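Local coordinates for endo-beta-1,4-glucanase (Cryptopygus antarcticus, PDB 5H4U), which hydrolyses internal beta-1,4-glucosidic linkages in cellulose, lichenan and barley beta-glucan, as a secreted family 45 endoglucanase of an Antarctic springtail, at residues Asp76-Phe89 and Arg208-Val220. Residues are numbered along the deposited sequence; the frame is centred on the assembly and turned at random.
Sequences DQQPFTQGNVGYGF and RCPTILTQKSQCV
Lys216 packs against Asp76 and Phe80, bringing the helix 211-217 against the hairpin of strands 80-82 and 85-89. Its CB lies near Phe89 CZ, and CG passes Asp76 OD1. CD lies near both the Asp76 carbonyl oxygen and Phe80 CE1, and CE packs 3.8 Å from Phe80 CZ. A bend at the last torsion of Lys216 (chi4 75°) then turns the ammonium back to its own helix, where NZ donates to Ile212 O at 2.8 Å, in the carbonyl plane. The charge stays apart from the carboxylate, with Lys216 NZ 5.5 Å from Asp76 OD1.

Deeper in, Leu213 CD2 sits over one face of Phe89, 4.0 Å from the ring centroid, and also touches the carbonyl oxygen of Gly88. Its CD1 meets the edge of Tyr87, while Ile212 CG2 lies over a face of that ring, 22° off its normal. Ile212 CG1 runs anti to the backbone N (chi1 -161°), which carries CD1 to the edge of Phe80 near CE2. Tyr87 CB in turn covers a face of Phe80. Ser217 CB reaches Phe89 CE1, whereas its OG is hydrogen-bonded to Gln124 OE1 of strand 120-128 and accepts from Cys219 N in an ST turn.

Beside Asp76, which is partly exposed, one water donates to Lys216 O at 2.8 Å and weakly joins Asp76 OD2 and Gln77 NE2. Replacing Lys216 by an alanine removes the aliphatic chain and the ammonium, which would probably open a gap beside the Phe80 ring and Asp76 and leave Ile212 O without its NZ donor. Disulfides from Cys209 to Cys106 and from Cys219 to Cys104 flank the helix. Between these covalent ties, the C-terminal helix is held on the family 45 beta-barrel mainly by apolar and CH-pi packing, with water mediating polar contact at the edge.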
loop_
_atom_site.group_PDB
_atom_site.type_symbol
_atom_site.label_atom_id
_atom_site.label_comp_id
_atom_site.label_asym_id
_atom_site.label_seq_id
_atom_site.Cartn_x
_atom_site.Cartn_y
_atom_site.Cartn_z
ATOM N N ASP A 76 -9.927 4.285 -0.041
ATOM C CA ASP A 76 -9.547 4.706 -1.371
ATOM C C ASP A 76 -8.197 4.161 -1.800
ATOM O O ASP A 76 -7.891 4.127 -3.000
ATOM C CB ASP A 76 -9.400 6.226 -1.274
ATOM C CG ASP A 76 -9.990 6.937 -2.401
ATOM O OD1 ASP A 76 -10.362 6.240 -3.349
ATOM O OD2 ASP A 76 -10.081 8.186 -2.335
ATOM N N GLN A 77 -7.384 3.722 -0.852
ATOM C CA GLN A 77 -6.029 3.319 -1.160
ATOM C C GLN A 77 -5.861 1.808 -1.235
ATOM O O GLN A 77 -4.791 1.279 -0.927
ATOM C CB GLN A 77 -5.095 4.008 -0.164
ATOM C CG GLN A 77 -4.803 5.435 -0.682
ATOM C CD GLN A 77 -4.232 6.382 0.353
ATOM O OE1 GLN A 77 -3.494 5.980 1.248
ATOM N NE2 GLN A 77 -4.575 7.663 0.231
ATOM N N GLN A 78 -6.889 1.113 -1.671
ATOM C CA GLN A 78 -6.919 -0.305 -1.964
ATOM C C GLN A 78 -6.442 -0.582 -3.385
ATOM O O GLN A 78 -6.567 0.272 -4.267
ATOM C CB GLN A 78 -8.321 -0.847 -1.833
ATOM C CG GLN A 78 -8.780 -1.066 -0.458
ATOM C CD GLN A 78 -10.145 -1.668 -0.498
ATOM O OE1 GLN A 78 -11.116 -1.020 -0.851
ATOM N NE2 GLN A 78 -10.214 -2.938 -0.205
ATOM N N PRO A 79 -5.944 -1.795 -3.617
ATOM C CA PRO A 79 -5.509 -2.162 -4.963
ATOM C C PRO A 79 -6.700 -2.370 -5.875
ATOM O O PRO A 79 -7.786 -2.774 -5.446
ATOM C CB PRO A 79 -4.746 -3.476 -4.752
ATOM C CG PRO A 79 -5.312 -4.057 -3.502
ATOM C CD PRO A 79 -5.723 -2.880 -2.640
ATOM N N PHE A 80 -6.474 -2.105 -7.157
ATOM C CA PHE A 80 -7.519 -2.234 -8.152
ATOM C C PHE A 80 -6.882 -2.525 -9.499
ATOM O O PHE A 80 -5.683 -2.794 -9.600
ATOM C CB PHE A 80 -8.388 -0.978 -8.178
ATOM C CG PHE A 80 -7.641 0.278 -8.499
ATOM C CD1 PHE A 80 -6.968 0.972 -7.506
ATOM C CD2 PHE A 80 -7.683 0.816 -9.769
ATOM C CE1 PHE A 80 -6.302 2.148 -7.781
ATOM C CE2 PHE A 80 -7.030 2.000 -10.053
ATOM C CZ PHE A 80 -6.339 2.666 -9.057
ATOM N N THR A 81 -7.707 -2.475 -10.534
ATOM C CA THR A 81 -7.296 -2.699 -11.906
ATOM C C THR A 81 -7.868 -1.621 -12.806
ATOM O O THR A 81 -8.955 -1.094 -12.557
ATOM C CB THR A 81 -7.823 -4.010 -12.438
ATOM O OG1 THR A 81 -9.256 -3.945 -12.404
ATOM C CG2 THR A 81 -7.351 -5.158 -11.595
ATOM N N GLN A 82 -7.144 -1.345 -13.885
ATOM C CA GLN A 82 -7.667 -0.607 -15.024
ATOM C C GLN A 82 -7.277 -1.399 -16.267
ATOM O O GLN A 82 -6.086 -1.587 -16.543
ATOM C CB GLN A 82 -7.128 0.825 -15.054
ATOM C CG GLN A 82 -7.614 1.621 -16.232
ATOM C CD GLN A 82 -7.845 3.078 -15.906
ATOM O OE1 GLN A 82 -8.956 3.462 -15.517
ATOM N NE2 GLN A 82 -6.810 3.916 -16.094
ATOM N N GLY A 83 -8.275 -1.862 -17.017
ATOM C CA GLY A 83 -7.986 -2.859 -18.035
ATOM C C GLY A 83 -7.322 -4.062 -17.386
ATOM O O GLY A 83 -7.754 -4.541 -16.331
ATOM N N ASN A 84 -6.226 -4.538 -17.966
ATOM C CA ASN A 84 -5.511 -5.659 -17.372
ATOM C C ASN A 84 -4.386 -5.215 -16.449
ATOM O O ASN A 84 -3.651 -6.062 -15.943
ATOM C CB ASN A 84 -4.885 -6.539 -18.448
ATOM C CG ASN A 84 -5.813 -6.838 -19.556
ATOM O OD1 ASN A 84 -5.592 -6.415 -20.700
ATOM N ND2 ASN A 84 -6.855 -7.592 -19.252
ATOM N N VAL A 85 -4.250 -3.923 -16.189
ATOM C CA VAL A 85 -3.117 -3.420 -15.432
ATOM C C VAL A 85 -3.528 -3.283 -13.982
ATOM O O VAL A 85 -4.615 -2.771 -13.682
ATOM C CB VAL A 85 -2.622 -2.077 -15.985
ATOM C CG1 VAL A 85 -1.324 -1.679 -15.302
ATOM C CG2 VAL A 85 -2.427 -2.187 -17.479
ATOM N N GLY A 86 -2.663 -3.754 -13.082
ATOM C CA GLY A 86 -2.884 -3.536 -11.676
ATOM C C GLY A 86 -2.477 -2.139 -11.249
ATOM O O GLY A 86 -1.622 -1.490 -11.860
ATOM N N TYR A 87 -3.129 -1.668 -10.187
ATOM C CA TYR A 87 -2.865 -0.356 -9.617
ATOM C C TYR A 87 -2.972 -0.454 -8.109
ATOM O O TYR A 87 -3.771 -1.226 -7.586
ATOM C CB TYR A 87 -3.822 0.713 -10.155
ATOM C CG TYR A 87 -3.475 1.102 -11.557
ATOM C CD1 TYR A 87 -2.558 2.098 -11.807
ATOM C CD2 TYR A 87 -4.044 0.440 -12.646
ATOM C CE1 TYR A 87 -2.221 2.442 -13.093
ATOM C CE2 TYR A 87 -3.709 0.775 -13.944
ATOM C CZ TYR A 87 -2.798 1.780 -14.157
ATOM O OH TYR A 87 -2.450 2.122 -15.444
ATOM N N GLY A 88 -2.136 0.292 -7.405
ATOM C CA GLY A 88 -2.251 0.262 -5.966
ATOM C C GLY A 88 -1.258 1.180 -5.302
ATOM O O GLY A 88 -0.636 2.039 -5.932
ATOM N N PHE A 89 -1.139 0.982 -4.006
ATOM C CA PHE A 89 -0.237 1.746 -3.176
ATOM C C PHE A 89 0.677 0.776 -2.438
ATOM O O PHE A 89 0.357 -0.404 -2.263
ATOM C CB PHE A 89 -1.060 2.661 -2.256
ATOM C CG PHE A 89 -2.002 3.557 -3.024
ATOM C CD1 PHE A 89 -1.609 4.832 -3.409
ATOM C CD2 PHE A 89 -3.250 3.100 -3.428
ATOM C CE1 PHE A 89 -2.450 5.644 -4.149
ATOM C CE2 PHE A 89 -4.099 3.908 -4.173
ATOM C CZ PHE A 89 -3.705 5.179 -4.532
ATOM N N ARG A 208 6.164 8.548 -14.102
ATOM C CA ARG A 208 5.401 9.680 -13.604
ATOM C C ARG A 208 4.016 9.200 -13.167
ATOM O O ARG A 208 3.376 8.399 -13.859
ATOM C CB ARG A 208 5.289 10.764 -14.673
ATOM C CG ARG A 208 4.738 12.058 -14.149
ATOM C CD ARG A 208 5.046 13.219 -15.062
ATOM N NE ARG A 208 4.951 14.476 -14.323
ATOM C CZ ARG A 208 5.982 15.153 -13.808
ATOM N NH1 ARG A 208 7.241 14.750 -13.966
ATOM N NH2 ARG A 208 5.745 16.262 -13.138
ATOM N N CYS A 209 3.587 9.637 -11.989
ATOM C CA CYS A 209 2.432 9.024 -11.355
ATOM C C CYS A 209 1.172 9.249 -12.193
ATOM O O CYS A 209 0.859 10.391 -12.545
ATOM C CB CYS A 209 2.256 9.586 -9.944
ATOM S SG CYS A 209 3.260 8.777 -8.614
ATOM N N PRO A 210 0.427 8.201 -12.529
ATOM C CA PRO A 210 -0.815 8.402 -13.286
ATOM C C PRO A 210 -1.877 9.074 -12.428
ATOM O O PRO A 210 -1.894 8.942 -11.205
ATOM C CB PRO A 210 -1.233 6.982 -13.666
ATOM C CG PRO A 210 -0.637 6.114 -12.575
ATOM C CD PRO A 210 0.628 6.793 -12.130
ATOM N N THR A 211 -2.775 9.806 -13.090
ATOM C CA THR A 211 -3.849 10.463 -12.355
ATOM C C THR A 211 -4.814 9.472 -11.733
ATOM O O THR A 211 -5.527 9.835 -10.798
ATOM C CB THR A 211 -4.663 11.404 -13.241
ATOM O OG1 THR A 211 -5.300 10.646 -14.276
ATOM C CG2 THR A 211 -3.782 12.477 -13.855
ATOM N N ILE A 212 -4.881 8.236 -12.230
ATOM C CA ILE A 212 -5.808 7.320 -11.587
ATOM C C ILE A 212 -5.334 6.925 -10.194
ATOM O O ILE A 212 -6.145 6.493 -9.372
ATOM C CB ILE A 212 -6.122 6.096 -12.471
ATOM C CG1 ILE A 212 -7.422 5.465 -11.963
ATOM C CG2 ILE A 212 -4.948 5.137 -12.592
ATOM C CD1 ILE A 212 -7.991 4.413 -12.813
ATOM N N LEU A 213 -4.050 7.087 -9.895
ATOM C CA LEU A 213 -3.549 6.922 -8.537
ATOM C C LEU A 213 -3.535 8.254 -7.778
ATOM O O LEU A 213 -4.057 8.348 -6.663
ATOM C CB LEU A 213 -2.143 6.300 -8.585
ATOM C CG LEU A 213 -2.074 4.796 -8.880
ATOM C CD1 LEU A 213 -0.639 4.320 -9.113
ATOM C CD2 LEU A 213 -2.732 3.979 -7.765
ATOM N N THR A 214 -2.971 9.302 -8.382
ATOM C CA THR A 214 -2.818 10.574 -7.677
ATOM C C THR A 214 -4.139 11.278 -7.420
ATOM O O THR A 214 -4.210 12.122 -6.525
ATOM C CB THR A 214 -1.901 11.534 -8.440
ATOM O OG1 THR A 214 -2.593 12.069 -9.573
ATOM C CG2 THR A 214 -0.667 10.825 -8.905
ATOM N N GLN A 215 -5.183 10.976 -8.173
ATOM C CA GLN A 215 -6.476 11.544 -7.823
ATOM C C GLN A 215 -7.045 10.885 -6.574
ATOM O O GLN A 215 -7.890 11.479 -5.898
ATOM C CB GLN A 215 -7.418 11.444 -9.031
ATOM C CG GLN A 215 -8.895 11.321 -8.745
ATOM C CD GLN A 215 -9.437 9.962 -9.194
ATOM O OE1 GLN A 215 -9.302 9.586 -10.373
ATOM N NE2 GLN A 215 -10.043 9.210 -8.255
ATOM N N LYS A 216 -6.559 9.692 -6.227
ATOM C CA LYS A 216 -6.927 9.045 -4.976
ATOM C C LYS A 216 -6.056 9.529 -3.822
ATOM O O LYS A 216 -6.575 9.944 -2.778
ATOM C CB LYS A 216 -6.805 7.534 -5.133
ATOM C CG LYS A 216 -7.979 6.886 -5.813
ATOM C CD LYS A 216 -7.587 5.581 -6.453
ATOM C CE LYS A 216 -8.710 5.087 -7.309
ATOM N NZ LYS A 216 -8.761 5.898 -8.552
ATOM N N SER A 217 -4.730 9.527 -4.003
ATOM C CA SER A 217 -3.836 9.818 -2.883
ATOM C C SER A 217 -3.713 11.306 -2.610
ATOM O O SER A 217 -3.488 11.704 -1.459
ATOM C CB SER A 217 -2.449 9.256 -3.160
ATOM O OG SER A 217 -1.821 9.986 -4.201
ATOM N N GLN A 218 -3.856 12.124 -3.651
ATOM C CA GLN A 218 -3.755 13.581 -3.639
ATOM C C GLN A 218 -2.321 14.062 -3.463
ATOM O O GLN A 218 -2.098 15.262 -3.252
ATOM C CB GLN A 218 -4.660 14.216 -2.578
ATOM N N CYS A 219 -1.337 13.169 -3.601
ATOM C CA CYS A 219 0.077 13.464 -3.367
ATOM C C CYS A 219 0.832 13.369 -4.686
ATOM O O CYS A 219 1.044 12.270 -5.210
ATOM C CB CYS A 219 0.656 12.508 -2.340
ATOM S SG CYS A 219 2.336 12.934 -1.872
ATOM N N VAL A 220 1.209 14.524 -5.228
ATOM C CA VAL A 220 1.877 14.634 -6.521
ATOM C C VAL A 220 3.256 15.247 -6.329
ATOM O O VAL A 220 3.367 16.371 -5.834
ATOM C CB VAL A 220 1.048 15.481 -7.495
ATOM C CG1 VAL A 220 1.832 15.747 -8.762
ATOM C CG2 VAL A 220 -0.250 14.781 -7.800
HETATM O O HOH W 1 -7.396 8.565 -0.449
HETATM O O HOH W 2 -9.294 10.797 -2.832
#